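Local coordinates for protein Bd0816 (Bdellovibrio bacteriovorus HD100, PDB 5CER) that probably acts as a serine-type D-Ala-D-Ala carboxypeptidase of the peptidase S13 family, hydrolysing the terminal D-Ala-D-Ala bond of peptidoglycan peptides, at residues 307-312 / 367-372. The protein carries 2 engineered substitutions. Numbering follows the deposited sequence.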
loop_
_atom_site.group_PDB
_atom_site.type_symbol
_atom_site.label_atom_id
_atom_site.label_comp_id
_atom_site.label_asym_id
_atom_site.label_seq_id
_atom_site.Cartn_x
_atom_site.Cartn_y
_atom_site.Cartn_z
ATOM N N ASP A 307 -2.514 4.306 -6.937
ATOM C CA ASP A 307 -3.708 4.544 -7.702
ATOM C C ASP A 307 -3.859 6.009 -8.163
ATOM O O ASP A 307 -4.315 6.269 -9.261
ATOM C CB ASP A 307 -4.924 4.119 -6.829
ATOM C CG ASP A 307 -6.292 4.273 -7.544
ATOM O OD1 ASP A 307 -6.353 4.274 -8.831
ATOM O OD2 ASP A 307 -7.305 4.391 -6.779
ATOM N N ASN A 308 -3.504 6.963 -7.304
ATOM C CA ASN A 308 -3.699 8.404 -7.561
ATOM C C ASN A 308 -2.394 9.187 -7.602
ATOM O O ASN A 308 -2.327 10.354 -7.214
ATOM C CB ASN A 308 -4.619 8.944 -6.478
ATOM C CG ASN A 308 -5.954 8.260 -6.490
ATOM O OD1 ASN A 308 -6.570 8.140 -7.519
ATOM N ND2 ASN A 308 -6.365 7.745 -5.356
ATOM N N PHE A 309 -1.356 8.527 -8.095
ATOM C CA PHE A 309 -0.070 9.150 -8.341
ATOM C C PHE A 309 -0.216 9.796 -9.722
ATOM O O PHE A 309 0.175 9.232 -10.730
ATOM C CB PHE A 309 1.021 8.079 -8.354
ATOM C CG PHE A 309 2.376 8.612 -8.157
ATOM C CD1 PHE A 309 3.035 9.287 -9.171
ATOM C CD2 PHE A 309 3.030 8.422 -6.930
ATOM C CE1 PHE A 309 4.330 9.774 -8.968
ATOM C CE2 PHE A 309 4.307 8.908 -6.728
ATOM C CZ PHE A 309 4.964 9.584 -7.752
ATOM N N GLY A 310 -0.815 10.964 -9.794
ATOM C CA GLY A 310 -1.026 11.604 -11.097
ATOM C C GLY A 310 0.248 12.190 -11.655
ATOM O O GLY A 310 1.358 11.974 -11.133
ATOM N N GLY A 311 0.062 13.055 -12.630
ATOM C CA GLY A 311 1.177 13.657 -13.355
ATOM C C GLY A 311 1.528 12.790 -14.535
ATOM O O GLY A 311 0.852 11.810 -14.825
ATOM N N ASN A 312 2.662 13.104 -15.154
ATOM C CA ASN A 312 3.155 12.338 -16.289
ATOM C C ASN A 312 3.700 10.926 -15.933
ATOM O O ASN A 312 4.050 10.164 -16.823
ATOM C CB ASN A 312 4.156 13.174 -17.116
ATOM C CG ASN A 312 5.343 13.601 -16.309
ATOM O OD1 ASN A 312 5.672 12.986 -15.288
ATOM N ND2 ASN A 312 5.985 14.686 -16.734
ATOM N N ASN A 367 6.473 15.567 -7.983
ATOM C CA ASN A 367 7.037 16.560 -8.860
ATOM C C ASN A 367 8.466 16.229 -9.260
ATOM O O ASN A 367 8.869 16.493 -10.393
ATOM C CB ASN A 367 6.923 17.949 -8.230
ATOM C CG ASN A 367 5.484 18.445 -8.139
ATOM O OD1 ASN A 367 4.534 17.893 -8.766
ATOM N ND2 ASN A 367 5.312 19.505 -7.408
ATOM N N LYS A 368 9.196 15.582 -8.364
ATOM C CA LYS A 368 10.548 15.146 -8.671
ATOM C C LYS A 368 10.534 14.093 -9.739
ATOM O O LYS A 368 11.257 14.189 -10.704
ATOM C CB LYS A 368 11.217 14.605 -7.429
ATOM C CG LYS A 368 12.664 15.026 -7.280
ATOM C CD LYS A 368 13.136 14.759 -5.854
ATOM C CE LYS A 368 13.975 15.844 -5.204
ATOM N NZ LYS A 368 13.969 17.194 -5.784
ATOM N N ILE A 369 9.646 13.115 -9.598
ATOM C CA ILE A 369 9.437 12.087 -10.638
ATOM C C ILE A 369 9.037 12.680 -11.980
ATOM O O ILE A 369 9.602 12.308 -13.010
ATOM C CB ILE A 369 8.391 11.027 -10.191
ATOM C CG1 ILE A 369 9.003 10.117 -9.144
ATOM C CG2 ILE A 369 7.863 10.187 -11.359
ATOM C CD1 ILE A 369 10.180 9.291 -9.628
ATOM N N SER A 370 8.089 13.611 -11.967
ATOM C CA SER A 370 7.709 14.315 -13.191
ATOM C C SER A 370 8.898 15.025 -13.866
ATOM O O SER A 370 9.023 14.993 -15.084
ATOM C CB SER A 370 6.575 15.290 -12.934
ATOM O OG SER A 370 5.446 14.599 -12.422
ATOM N N GLN A 371 9.727 15.679 -13.061
ATOM C CA GLN A 371 10.896 16.366 -13.560
ATOM C C GLN A 371 11.866 15.398 -14.226
ATOM O O GLN A 371 12.335 15.655 -15.367
ATOM C CB GLN A 371 11.564 17.130 -12.429
ATOM C CG GLN A 371 12.628 18.139 -12.896
ATOM C CD GLN A 371 12.131 19.131 -13.979
ATOM O OE1 GLN A 371 11.054 19.724 -13.860
ATOM N NE2 GLN A 371 12.941 19.319 -15.026
ATOM N N LEU A 372 12.120 14.263 -13.568
ATOM C CA LEU A 372 12.986 13.239 -14.150
ATOM C C LEU A 372 12.414 12.750 -15.466
ATOM O O LEU A 372 13.146 12.597 -16.454
ATOM C CB LEU A 372 13.086 12.037 -13.230
ATOM C CG LEU A 372 13.832 12.129 -11.907
ATOM C CD1 LEU A 372 13.828 10.829 -11.135
ATOM C CD2 LEU A 372 15.284 12.602 -12.087
HETATM O O HOH W 1 4.059 12.365 -12.460
#
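Asn312 and Ser370 bring the irregular loop 307-312 closest to the helical residues 367-372, their CA atoms 5.9 Å apart, after an inverse gamma turn centred on Phe309 and two glycines, of which Gly311 (phi 90°) has a backbone shape that itself calls for glycine. Asn312 lays its amide along one flank of the helix: chi1 of 60° turns it so that OD1 lies 3.2 Å from Ser370 CA, while ND2 gives a weak, fairly straight hydrogen bond (158°) to Ser370 O at 3.5 Å. Ser370 OG hydrogen-bonds Lys366 O one turn back and shares a hydrogen bond with a water at 2.6 Å. That water donates to Gly310 O at 3.0 Å and weakly to Asn312 OD1. On the side of the antiparallel sheet, Phe309 CE1 meets Ile369 CG2 obliquely at 4.3 Å, both side chains also packing on Met317 and Leu330 of strands 317-324 and 327-336, consistent with the beta-lactamase-clan fold. Lys366 adds a cation-pi contact with Phe309. Another protein chain hydrogen-bonds Gly310 N, Ser370 OG and Asn312 backbone atoms. With one weak direct hydrogen bond between 307-312 and 367-372, the water is integral to their polar join beside that chain.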